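Local structure of LP04448p (Drosophila melanogaster, 2QK2) at residues V38-L43 against V74-K79; A82-A85 against R91-N94; K23-K28 against L61-T66; T30-S35 against T66-V71. The protein probably binds tubulin through its TOG domains and so helps to track and promote the growth of microtubule plus ends. One frame throughout, in Å; residues are numbered along the deposited sequence.

Interaction 1. Residues V38-L43 against V74-K79; sequences VLEKLL and VAMAGK
Glu40 reaches from helix 29-45 to Lys79 and Met76 of helix 71-88, across one of the helix-to-helix surfaces of the HEAT-repeat solenoid that makes up a TOG domain. The touching group is the carboxylate end of Glu40. Its CD lies 4.1 Å from Lys79 CG, and both oxygens keep a similar distance from that methylene, so the acid rests against the aliphatic root of the lysine and not against its amine. Glu40 OE1 also comes within 4.3 Å of Met76 CB and 4.1 Å of the backbone Met76 O, two acceptors with no hydrogen bond between them.

Glu40 spans the gap because CG stands opposite the backbone N (chi1 -167°) and the chain beyond it stays extended. Lys79 behaves differently: it sets out toward Glu40, then folds at chi2 (64°), which sends its outer methylenes and amine away. The two side chains cross at about a right angle. At the closest backbone point, Glu40 CA and Lys79 CA are 7.7 Å apart.

Beneath this partly exposed layer, Leu39 and Leu43 pack on Cys80 and supply the apolar part of the helix contact. The selenomethionine at Met76 also touches Lys33, Leu36 and Glu37 of helix 29-45. The amine of Lys79 turns to a third helix and forms a salt bridge with Glu120 of helix 112-126. Opposite charge may still give a weak attraction at longer range, Glu40 OE2 standing 6.5 Å from Lys79 NZ.

Interaction 2. Residues A82-A85 against R91-N94; sequences ALLA and RFSN
Between Phe92 and the Ala85 and Leu84 pair no hydrogen bond is made; the firm polar bonds nearby belong to Arg91, whose NH2 donates to Leu49 O and NH1 to Asn51 OD1. Those two bonds hold the guanidinium against the loop between helices 29-45 and 55-67; the contact itself is between apolar groups.

The Phe92 ring receives Ala85 over one face. Ala85 CB sits 4.0 Å from the ring centroid and only 9° off the ring normal, a CH-pi contact with the methyl almost directly above the centre. The alanine backbone joins in: Ala85 CA is 3.7 Å from Phe92 CD1, so the face of the ring lies against the helix itself. Leu84 comes in differently, at the edge and near the ring plane, with Leu84 CD2 4.1 Å from Phe92 CE1 and CG of the same leucine about as far. The leucine and phenylalanine side chains cross at about a right angle.

Phe92 ends a short 3-10 segment at the entry to helix 93-105. With CG turned anti to the backbone N (chi1 -166°), the ring is carried to helix 71-88, and the chains come close, with 5.8 Å between Ala85 CA and Phe92 CA. The chain turns back sharply here between two successive helices of the HEAT-repeat solenoid. Val58, Ile125 and Tyr95 also touch the ring, the tyrosine ring at about 60° to it.

With face and edge both met by hydrocarbon groups in a buried site, the contact is mainly dispersive and hydrophobic, with a small electrostatic share from the CH-pi contact.

Interaction 3. Residues K23-K28 against L61-T66; sequences KLEEKK and LKKVIT
Leu24 overlaps Val64 through one methyl each, Leu24 CD2 lying 4.1 Å from Val64 CG2, with the side chains crossing at about a right angle. This is the buried, apolar half of the contact.

The exposed half is a salt bridge. Lys63 runs out in an extended chain and turns at its last torsion (chi4 -73°), which brings NZ to 3.0 Å from Glu25 OE2. The ammonium approaches on the syn side of that oxygen, 33° out of the carboxylate plane, while Glu25 curls at chi2 to meet it. A water adds a second link: it donates to Leu24 O at 2.8 Å and accepts from Lys63 NZ at 2.9 Å. The lysine thus reaches both the side chain of Glu25 and, through the water, the backbone carbonyl of Leu24.

Within this HEAT-repeat solenoid the contact ties Leu24 and Glu25 to helix 55-67. Leu24 also leans on Ser35 of helix 29-45, Val64 on Ala77 of helix 71-88, and Ile65 carries the packing on to Leu103 of helix 93-105.

Interaction 4. Residues T30-S35 against T66-V71; sequences TLRKES and TKDSNV
The carboxylate of Asp68 lies at the edge of the Arg32 guanidinium, the two planes 36° apart, while Asn70 CB approaches the guanidinium obliquely, 4.2 Å from Arg32 NH2. The grip is side-on and two-pronged. Arg32 NE donates to Asp68 OD2 at 2.7 Å, and Arg32 NH2 donates to Asp68 OD1 at 3.0 Å. The second acceptor lies in the guanidinium plane, the first is tilted somewhat from it; both oxygens are met on their syn sides. The N-H...O angles, 154° and 160°, are reasonably straight, as expected of a paired salt bridge.

Arg32 reaches the acid by bending at chi3, and its side chain and that of Asp68 arrive from opposite directions. Asp68 OD1 takes a further bond on its anti lone pair, from Asn70 N at 2.8 Å. This is an Asx turn, which fixes the carboxylate in the short link between helices 55-67 and 71-88. Two donors on OD1 and one on OD2 would favour the ionised acid. The same Asn70 is the N-cap of helix 71-88, its OD1 accepting from Leu73 N, so the turn that presents the carboxylate runs straight into a helix start.

The remaining guanidinium nitrogen, NH1, donates to Glu26 O, in the loop that precedes helix 29-45. Arg32 therefore stands among three parts of the solenoid: it rises from helix 29-45, holds the loop behind helix 20-24, and bonds to the link between helices 55-67 and 71-88, with Leu73 of the latter packed against both Arg32 and Asp68.

From the N terminus, the chain first offers 23-28, then 30-35 and 38-43, and meets them again in the same order at 61-66, 66-71 and 74-79. Interactions 3, 4 and 1 therefore cross, each closing a loop of some thirty residues, and together they lay helices 20-24 and 29-45 against helices 55-67 and 71-88. Interactions 3 and 4 are neighbours, sharing Thr66 and joined by the salt bridge between Lys23 and Glu34. Interaction 1 touches both, for instance where Ala77 packs on Val64. Interaction 2 opens only after the others close; it closes the short loop between helices 71-88 and 93-105 and meets interaction 1 through Leu43 and Leu83.

Interaction 1. Residues V38-L43 against V74-K79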
loop_
_atom_site.group_PDB
_atom_site.type_symbol
_atom_site.label_atom_id
_atom_site.label_comp_id
_atom_site.label_asym_id
_atom_site.label_seq_id
_atom_site.Cartn_x
_atom_site.Cartn_y
_atom_site.Cartn_z
ATOM N N VAL A 38 21.851 0.982 7.233
ATOM C CA VAL A 38 22.647 1.597 6.186
ATOM C C VAL A 38 21.784 1.914 4.973
ATOM O O VAL A 38 21.894 2.992 4.393
ATOM C CB VAL A 38 23.815 0.675 5.771
ATOM C CG1 VAL A 38 24.574 1.281 4.609
ATOM C CG2 VAL A 38 24.757 0.480 6.955
ATOM N N LEU A 39 20.922 0.975 4.594
ATOM C CA LEU A 39 20.047 1.178 3.448
ATOM C C LEU A 39 19.078 2.324 3.711
ATOM O O LEU A 39 18.908 3.210 2.871
ATOM C CB LEU A 39 19.247 -0.089 3.141
ATOM C CG LEU A 39 18.169 0.046 2.055
ATOM C CD1 LEU A 39 18.807 0.379 0.711
ATOM C CD2 LEU A 39 17.384 -1.258 1.968
ATOM N N GLU A 40 18.440 2.312 4.877
ATOM C CA GLU A 40 17.490 3.369 5.185
ATOM C C GLU A 40 18.139 4.745 5.086
ATOM O O GLU A 40 17.507 5.699 4.634
ATOM C CB GLU A 40 16.881 3.184 6.576
ATOM C CG GLU A 40 15.672 4.091 6.788
ATOM C CD GLU A 40 14.883 3.764 8.044
ATOM O OE1 GLU A 40 14.609 2.563 8.289
ATOM O OE2 GLU A 40 14.522 4.711 8.776
ATOM N N LYS A 41 19.401 4.848 5.495
ATOM C CA LYS A 41 20.104 6.128 5.430
ATOM C C LYS A 41 20.386 6.524 3.981
ATOM O O LYS A 41 20.251 7.696 3.607
ATOM C CB LYS A 41 21.416 6.071 6.211
ATOM C CG LYS A 41 22.155 7.405 6.228
ATOM C CD LYS A 41 23.494 7.311 6.940
ATOM C CE LYS A 41 24.204 8.657 6.948
ATOM N NZ LYS A 41 25.566 8.551 7.550
ATOM N N LEU A 42 20.793 5.552 3.168
ATOM C CA LEU A 42 21.058 5.817 1.759
ATOM C C LEU A 42 19.786 6.330 1.089
ATOM O O LEU A 42 19.825 7.288 0.320
ATOM C CB LEU A 42 21.516 4.545 1.040
ATOM C CG LEU A 42 22.936 4.049 1.318
ATOM C CD1 LEU A 42 23.168 2.714 0.616
ATOM C CD2 LEU A 42 23.935 5.103 0.844
ATOM N N LEU A 43 18.659 5.688 1.388
ATOM C CA LEU A 43 17.381 6.070 0.800
ATOM C C LEU A 43 16.909 7.453 1.252
ATOM O O LEU A 43 16.293 8.186 0.478
ATOM C CB LEU A 43 16.314 5.015 1.123
ATOM C CG LEU A 43 16.536 3.635 0.485
ATOM C CD1 LEU A 43 15.518 2.637 1.027
ATOM C CD2 LEU A 43 16.417 3.741 -1.031
ATOM N N VAL A 74 10.826 -5.857 10.630
ATOM C CA VAL A 74 9.716 -5.812 9.688
ATOM C C VAL A 74 9.387 -4.351 9.373
ATOM O O VAL A 74 9.265 -3.977 8.203
ATOM C CB VAL A 74 8.473 -6.513 10.264
ATOM C CG1 VAL A 74 7.263 -6.280 9.363
ATOM C CG2 VAL A 74 8.753 -8.011 10.395
ATOM N N ALA A 75 9.274 -3.524 10.412
ATOM C CA ALA A 75 8.972 -2.100 10.234
ATOM C C ALA A 75 10.061 -1.394 9.436
ATOM O O ALA A 75 9.764 -0.595 8.548
ATOM C CB ALA A 75 8.806 -1.409 11.597
HETATM N N MSE A 76 11.321 -1.673 9.758
HETATM C CA MSE A 76 12.426 -1.042 9.031
HETATM C C MSE A 76 12.406 -1.444 7.554
HETATM O O MSE A 76 12.637 -0.616 6.671
HETATM C CB MSE A 76 13.780 -1.441 9.630
HETATM C CG MSE A 76 14.079 -0.889 11.027
HETATM SE SE MSE A 76 15.863 -1.488 11.581
HETATM C CE MSE A 76 16.934 -0.227 10.602
ATOM N N ALA A 77 12.152 -2.723 7.295
ATOM C CA ALA A 77 12.105 -3.225 5.925
ATOM C C ALA A 77 10.922 -2.598 5.177
ATOM O O ALA A 77 11.019 -2.295 3.987
ATOM C CB ALA A 77 11.992 -4.750 5.930
ATOM N N GLY A 78 9.808 -2.408 5.878
ATOM C CA GLY A 78 8.650 -1.789 5.261
ATOM C C GLY A 78 8.969 -0.351 4.890
ATOM O O GLY A 78 8.660 0.102 3.789
ATOM N N LYS A 79 9.608 0.366 5.809
ATOM C CA LYS A 79 9.980 1.757 5.574
ATOM C C LYS A 79 10.923 1.853 4.372
ATOM O O LYS A 79 10.721 2.670 3.473
ATOM C CB LYS A 79 10.659 2.334 6.822
ATOM C CG LYS A 79 11.052 3.798 6.696
ATOM C CD LYS A 79 9.818 4.665 6.546
ATOM C CE LYS A 79 10.170 6.143 6.498
ATOM N NZ LYS A 79 8.935 6.979 6.390
#

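Interaction 2. Residues A82-A85 against R91-N94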
loop_
_atom_site.group_PDB
_atom_site.type_symbol
_atom_site.label_atom_id
_atom_site.label_comp_id
_atom_site.label_asym_id
_atom_site.label_seq_id
_atom_site.Cartn_x
_atom_site.Cartn_y
_atom_site.Cartn_z
ATOM N N ALA A 82 9.127 1.425 1.157
ATOM C CA ALA A 82 8.348 2.619 0.845
ATOM C C ALA A 82 9.246 3.684 0.213
ATOM O O ALA A 82 8.897 4.269 -0.809
ATOM C CB ALA A 82 7.700 3.173 2.118
ATOM N N LEU A 83 10.407 3.927 0.816
ATOM C CA LEU A 83 11.327 4.931 0.293
ATOM C C LEU A 83 11.862 4.519 -1.071
ATOM O O LEU A 83 12.068 5.361 -1.948
ATOM C CB LEU A 83 12.487 5.163 1.266
ATOM C CG LEU A 83 12.096 5.738 2.636
ATOM C CD1 LEU A 83 13.297 5.727 3.569
ATOM C CD2 LEU A 83 11.562 7.145 2.467
ATOM N N LEU A 84 12.079 3.222 -1.255
ATOM C CA LEU A 84 12.575 2.723 -2.528
ATOM C C LEU A 84 11.509 2.958 -3.606
ATOM O O LEU A 84 11.810 3.441 -4.703
ATOM C CB LEU A 84 12.897 1.227 -2.421
ATOM C CG LEU A 84 13.389 0.514 -3.688
ATOM C CD1 LEU A 84 14.718 1.116 -4.149
ATOM C CD2 LEU A 84 13.550 -0.977 -3.399
ATOM N N ALA A 85 10.259 2.624 -3.290
ATOM C CA ALA A 85 9.176 2.804 -4.253
ATOM C C ALA A 85 8.985 4.286 -4.586
ATOM O O ALA A 85 8.697 4.632 -5.729
ATOM C CB ALA A 85 7.881 2.207 -3.713
ATOM N N ARG A 91 9.271 3.976 -12.092
ATOM C CA ARG A 91 10.324 3.003 -12.384
ATOM C C ARG A 91 10.176 1.766 -11.493
ATOM O O ARG A 91 10.875 0.773 -11.682
ATOM C CB ARG A 91 11.717 3.611 -12.161
ATOM C CG ARG A 91 12.311 4.396 -13.333
ATOM C CD ARG A 91 11.940 5.874 -13.315
ATOM N NE ARG A 91 12.368 6.563 -12.094
ATOM C CZ ARG A 91 13.627 6.656 -11.666
ATOM N NH1 ARG A 91 14.618 6.100 -12.352
ATOM N NH2 ARG A 91 13.895 7.310 -10.541
ATOM N N PHE A 92 9.264 1.825 -10.523
ATOM C CA PHE A 92 9.054 0.697 -9.612
ATOM C C PHE A 92 7.971 -0.257 -10.114
ATOM O O PHE A 92 7.830 -1.371 -9.602
ATOM C CB PHE A 92 8.665 1.209 -8.208
ATOM C CG PHE A 92 8.745 0.151 -7.129
ATOM C CD1 PHE A 92 9.953 -0.110 -6.477
ATOM C CD2 PHE A 92 7.626 -0.615 -6.797
ATOM C CE1 PHE A 92 10.046 -1.122 -5.510
ATOM C CE2 PHE A 92 7.707 -1.628 -5.836
ATOM C CZ PHE A 92 8.920 -1.883 -5.190
ATOM N N SER A 93 7.226 0.172 -11.133
ATOM C CA SER A 93 6.116 -0.614 -11.672
ATOM C C SER A 93 6.346 -2.108 -11.858
ATOM O O SER A 93 5.467 -2.912 -11.546
ATOM C CB SER A 93 5.622 -0.010 -12.997
ATOM O OG SER A 93 6.585 -0.145 -14.027
ATOM N N ASN A 94 7.513 -2.494 -12.362
ATOM C CA ASN A 94 7.783 -3.913 -12.582
ATOM C C ASN A 94 7.880 -4.780 -11.329
ATOM O O ASN A 94 7.765 -5.998 -11.422
ATOM C CB ASN A 94 9.053 -4.096 -13.419
ATOM C CG ASN A 94 8.798 -3.909 -14.905
ATOM O OD1 ASN A 94 7.830 -4.445 -15.451
ATOM N ND2 ASN A 94 9.668 -3.153 -15.568
#

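Interaction 3. Residues K23-K28 against L61-T66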
loop_
_atom_site.group_PDB
_atom_site.type_symbol
_atom_site.label_atom_id
_atom_site.label_comp_id
_atom_site.label_asym_id
_atom_site.label_seq_id
_atom_site.Cartn_x
_atom_site.Cartn_y
_atom_site.Cartn_z
ATOM N N LYS A 23 24.618 -10.195 5.624
ATOM C CA LYS A 23 24.166 -9.862 6.972
ATOM C C LYS A 23 22.672 -10.095 7.180
ATOM O O LYS A 23 22.248 -10.486 8.274
ATOM C CB LYS A 23 24.505 -8.416 7.315
ATOM C CG LYS A 23 25.905 -8.211 7.880
ATOM C CD LYS A 23 26.038 -6.769 8.357
ATOM C CE LYS A 23 27.335 -6.504 9.080
ATOM N NZ LYS A 23 27.405 -5.060 9.454
ATOM N N LEU A 24 21.875 -9.851 6.141
ATOM C CA LEU A 24 20.430 -10.053 6.240
ATOM C C LEU A 24 20.099 -11.521 6.501
ATOM O O LEU A 24 18.996 -11.843 6.939
ATOM C CB LEU A 24 19.721 -9.579 4.962
ATOM C CG LEU A 24 19.413 -8.079 4.904
ATOM C CD1 LEU A 24 18.689 -7.743 3.606
ATOM C CD2 LEU A 24 18.548 -7.701 6.104
ATOM N N GLU A 25 21.059 -12.406 6.238
ATOM C CA GLU A 25 20.860 -13.835 6.468
ATOM C C GLU A 25 21.324 -14.283 7.854
ATOM O O GLU A 25 21.159 -15.449 8.214
ATOM C CB GLU A 25 21.594 -14.660 5.407
ATOM C CG GLU A 25 20.985 -14.594 4.016
ATOM C CD GLU A 25 19.545 -15.078 3.979
ATOM O OE1 GLU A 25 19.270 -16.187 4.482
ATOM O OE2 GLU A 25 18.686 -14.351 3.435
ATOM N N GLU A 26 21.905 -13.367 8.627
ATOM C CA GLU A 26 22.388 -13.698 9.969
ATOM C C GLU A 26 21.238 -13.986 10.925
ATOM O O GLU A 26 20.145 -13.430 10.785
ATOM C CB GLU A 26 23.223 -12.549 10.536
ATOM C CG GLU A 26 24.517 -12.271 9.801
ATOM C CD GLU A 26 25.592 -13.316 10.068
ATOM O OE1 GLU A 26 25.427 -14.136 10.998
ATOM O OE2 GLU A 26 26.612 -13.305 9.349
ATOM N N LYS A 27 21.493 -14.845 11.907
ATOM C CA LYS A 27 20.482 -15.200 12.893
ATOM C C LYS A 27 20.301 -14.108 13.939
ATOM O O LYS A 27 19.216 -13.941 14.489
ATOM C CB LYS A 27 20.860 -16.502 13.604
ATOM C CG LYS A 27 20.686 -17.747 12.763
ATOM C CD LYS A 27 20.891 -18.991 13.606
ATOM C CE LYS A 27 20.537 -20.253 12.835
ATOM N NZ LYS A 27 20.709 -21.470 13.682
ATOM N N LYS A 28 21.373 -13.377 14.221
ATOM C CA LYS A 28 21.323 -12.314 15.218
ATOM C C LYS A 28 20.645 -11.090 14.603
ATOM O O LYS A 28 21.164 -10.489 13.655
ATOM C CB LYS A 28 22.744 -11.979 15.678
ATOM C CG LYS A 28 22.810 -11.324 17.043
ATOM C CD LYS A 28 24.253 -11.167 17.515
ATOM C CE LYS A 28 24.307 -10.528 18.895
ATOM N NZ LYS A 28 25.707 -10.402 19.399
ATOM N N LEU A 61 13.993 -7.286 0.858
ATOM C CA LEU A 61 13.096 -6.555 1.738
ATOM C C LEU A 61 11.805 -7.332 1.971
ATOM O O LEU A 61 11.319 -7.411 3.100
ATOM C CB LEU A 61 12.782 -5.169 1.159
ATOM C CG LEU A 61 13.979 -4.211 1.145
ATOM C CD1 LEU A 61 13.559 -2.890 0.504
ATOM C CD2 LEU A 61 14.481 -3.976 2.579
ATOM N N LYS A 62 11.253 -7.914 0.910
ATOM C CA LYS A 62 10.025 -8.695 1.042
ATOM C C LYS A 62 10.234 -9.865 1.997
ATOM O O LYS A 62 9.358 -10.194 2.794
ATOM C CB LYS A 62 9.567 -9.247 -0.313
ATOM C CG LYS A 62 9.135 -8.186 -1.314
ATOM C CD LYS A 62 7.919 -8.644 -2.121
ATOM C CE LYS A 62 8.160 -9.975 -2.820
ATOM N NZ LYS A 62 9.092 -9.856 -3.970
ATOM N N LYS A 63 11.396 -10.506 1.901
ATOM C CA LYS A 63 11.695 -11.639 2.767
ATOM C C LYS A 63 11.665 -11.212 4.233
ATOM O O LYS A 63 11.090 -11.906 5.078
ATOM C CB LYS A 63 13.062 -12.234 2.405
ATOM C CG LYS A 63 13.497 -13.387 3.302
ATOM C CD LYS A 63 14.706 -14.108 2.720
ATOM C CE LYS A 63 15.281 -15.137 3.695
ATOM N NZ LYS A 63 16.005 -14.481 4.831
ATOM N N VAL A 64 12.271 -10.065 4.536
ATOM C CA VAL A 64 12.277 -9.572 5.909
ATOM C C VAL A 64 10.846 -9.284 6.336
ATOM O O VAL A 64 10.402 -9.721 7.395
ATOM C CB VAL A 64 13.097 -8.261 6.059
ATOM C CG1 VAL A 64 12.967 -7.727 7.490
ATOM C CG2 VAL A 64 14.567 -8.510 5.726
ATOM N N ILE A 65 10.117 -8.546 5.504
ATOM C CA ILE A 65 8.744 -8.181 5.827
ATOM C C ILE A 65 7.843 -9.380 6.092
ATOM O O ILE A 65 7.113 -9.413 7.086
ATOM C CB ILE A 65 8.124 -7.314 4.701
ATOM C CG1 ILE A 65 8.810 -5.944 4.683
ATOM C CG2 ILE A 65 6.614 -7.171 4.908
ATOM C CD1 ILE A 65 8.466 -5.082 3.483
ATOM N N THR A 66 7.910 -10.376 5.223
ATOM C CA THR A 66 7.052 -11.539 5.376
ATOM C C THR A 66 7.539 -12.650 6.305
ATOM O O THR A 66 6.718 -13.355 6.898
ATOM C CB THR A 66 6.750 -12.167 4.005
ATOM O OG1 THR A 66 7.972 -12.620 3.414
ATOM C CG2 THR A 66 6.101 -11.145 3.081
HETATM O O HOH W 1 16.433 -11.781 5.830
#

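Interaction 4. Residues T30-S35 against T66-V71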
loop_
_atom_site.group_PDB
_atom_site.type_symbol
_atom_site.label_atom_id
_atom_site.label_comp_id
_atom_site.label_asym_id
_atom_site.label_seq_id
_atom_site.Cartn_x
_atom_site.Cartn_y
_atom_site.Cartn_z
ATOM N N THR A 30 20.452 -8.057 15.410
ATOM C CA THR A 30 21.234 -6.824 15.370
ATOM C C THR A 30 22.125 -6.755 14.139
ATOM O O THR A 30 22.510 -5.670 13.707
ATOM C CB THR A 30 22.103 -6.650 16.638
ATOM O OG1 THR A 30 22.794 -7.871 16.927
ATOM C CG2 THR A 30 21.233 -6.268 17.821
ATOM N N LEU A 31 22.453 -7.907 13.565
ATOM C CA LEU A 31 23.277 -7.915 12.365
ATOM C C LEU A 31 22.378 -7.608 11.170
ATOM O O LEU A 31 22.777 -6.890 10.252
ATOM C CB LEU A 31 23.968 -9.272 12.184
ATOM C CG LEU A 31 25.030 -9.632 13.231
ATOM C CD1 LEU A 31 25.698 -10.956 12.859
ATOM C CD2 LEU A 31 26.073 -8.523 13.305
ATOM N N ARG A 32 21.163 -8.149 11.182
ATOM C CA ARG A 32 20.233 -7.883 10.091
ATOM C C ARG A 32 19.906 -6.385 10.138
ATOM O O ARG A 32 19.833 -5.725 9.103
ATOM C CB ARG A 32 18.957 -8.727 10.243
ATOM C CG ARG A 32 19.217 -10.241 10.254
ATOM C CD ARG A 32 17.992 -11.060 9.837
ATOM N NE ARG A 32 16.893 -11.002 10.796
ATOM C CZ ARG A 32 16.904 -11.565 12.003
ATOM N NH1 ARG A 32 17.968 -12.246 12.425
ATOM N NH2 ARG A 32 15.841 -11.454 12.791
ATOM N N LYS A 33 19.730 -5.857 11.350
ATOM C CA LYS A 33 19.439 -4.437 11.542
ATOM C C LYS A 33 20.507 -3.552 10.895
ATOM O O LYS A 33 20.196 -2.513 10.300
ATOM C CB LYS A 33 19.361 -4.108 13.038
ATOM C CG LYS A 33 19.311 -2.611 13.335
ATOM C CD LYS A 33 19.379 -2.328 14.823
ATOM C CE LYS A 33 20.726 -2.722 15.411
ATOM N NZ LYS A 33 21.832 -1.834 14.961
ATOM N N GLU A 34 21.767 -3.958 11.008
ATOM C CA GLU A 34 22.854 -3.172 10.435
ATOM C C GLU A 34 22.716 -2.939 8.927
ATOM O O GLU A 34 22.983 -1.836 8.447
ATOM C CB GLU A 34 24.205 -3.819 10.772
ATOM C CG GLU A 34 24.420 -3.943 12.284
ATOM C CD GLU A 34 25.820 -4.395 12.673
ATOM O OE1 GLU A 34 26.451 -5.147 11.899
ATOM O OE2 GLU A 34 26.279 -4.006 13.770
ATOM N N SER A 35 22.298 -3.960 8.181
ATOM C CA SER A 35 22.116 -3.796 6.737
ATOM C C SER A 35 20.973 -2.819 6.457
ATOM O O SER A 35 21.116 -1.901 5.649
ATOM C CB SER A 35 21.798 -5.139 6.062
ATOM O OG SER A 35 22.962 -5.929 5.887
ATOM N N THR A 66 7.910 -10.376 5.223
ATOM C CA THR A 66 7.052 -11.539 5.376
ATOM C C THR A 66 7.539 -12.650 6.305
ATOM O O THR A 66 6.718 -13.355 6.898
ATOM C CB THR A 66 6.750 -12.167 4.005
ATOM O OG1 THR A 66 7.972 -12.620 3.414
ATOM C CG2 THR A 66 6.101 -11.145 3.081
ATOM N N LYS A 67 8.852 -12.808 6.454
ATOM C CA LYS A 67 9.368 -13.895 7.287
ATOM C C LYS A 67 10.128 -13.551 8.567
ATOM O O LYS A 67 10.352 -14.437 9.389
ATOM C CB LYS A 67 10.267 -14.807 6.444
ATOM C CG LYS A 67 9.615 -15.373 5.196
ATOM C CD LYS A 67 8.404 -16.216 5.534
ATOM C CE LYS A 67 7.836 -16.882 4.287
ATOM N NZ LYS A 67 6.625 -17.699 4.600
ATOM N N ASP A 68 10.540 -12.300 8.756
ATOM C CA ASP A 68 11.297 -11.981 9.970
ATOM C C ASP A 68 10.418 -12.019 11.216
ATOM O O ASP A 68 9.316 -11.468 11.227
ATOM C CB ASP A 68 11.970 -10.612 9.845
ATOM C CG ASP A 68 13.234 -10.503 10.690
ATOM O OD1 ASP A 68 13.135 -10.551 11.936
ATOM O OD2 ASP A 68 14.331 -10.373 10.104
ATOM N N SER A 69 10.906 -12.678 12.264
ATOM C CA SER A 69 10.151 -12.780 13.511
ATOM C C SER A 69 10.265 -11.511 14.350
ATOM O O SER A 69 9.487 -11.296 15.280
ATOM C CB SER A 69 10.639 -13.979 14.335
ATOM O OG SER A 69 12.025 -13.872 14.622
ATOM N N ASN A 70 11.232 -10.666 14.011
ATOM C CA ASN A 70 11.463 -9.423 14.741
ATOM C C ASN A 70 10.661 -8.264 14.124
ATOM O O ASN A 70 10.949 -7.832 13.005
ATOM C CB ASN A 70 12.964 -9.121 14.719
ATOM C CG ASN A 70 13.344 -7.985 15.636
ATOM O OD1 ASN A 70 12.854 -6.863 15.490
ATOM N ND2 ASN A 70 14.231 -8.266 16.592
ATOM N N VAL A 71 9.666 -7.758 14.855
ATOM C CA VAL A 71 8.828 -6.679 14.339
ATOM C C VAL A 71 9.562 -5.367 14.084
ATOM O O VAL A 71 9.113 -4.551 13.284
ATOM C CB VAL A 71 7.611 -6.406 15.257
ATOM C CG1 VAL A 71 6.723 -7.635 15.291
ATOM C CG2 VAL A 71 8.071 -6.027 16.665
#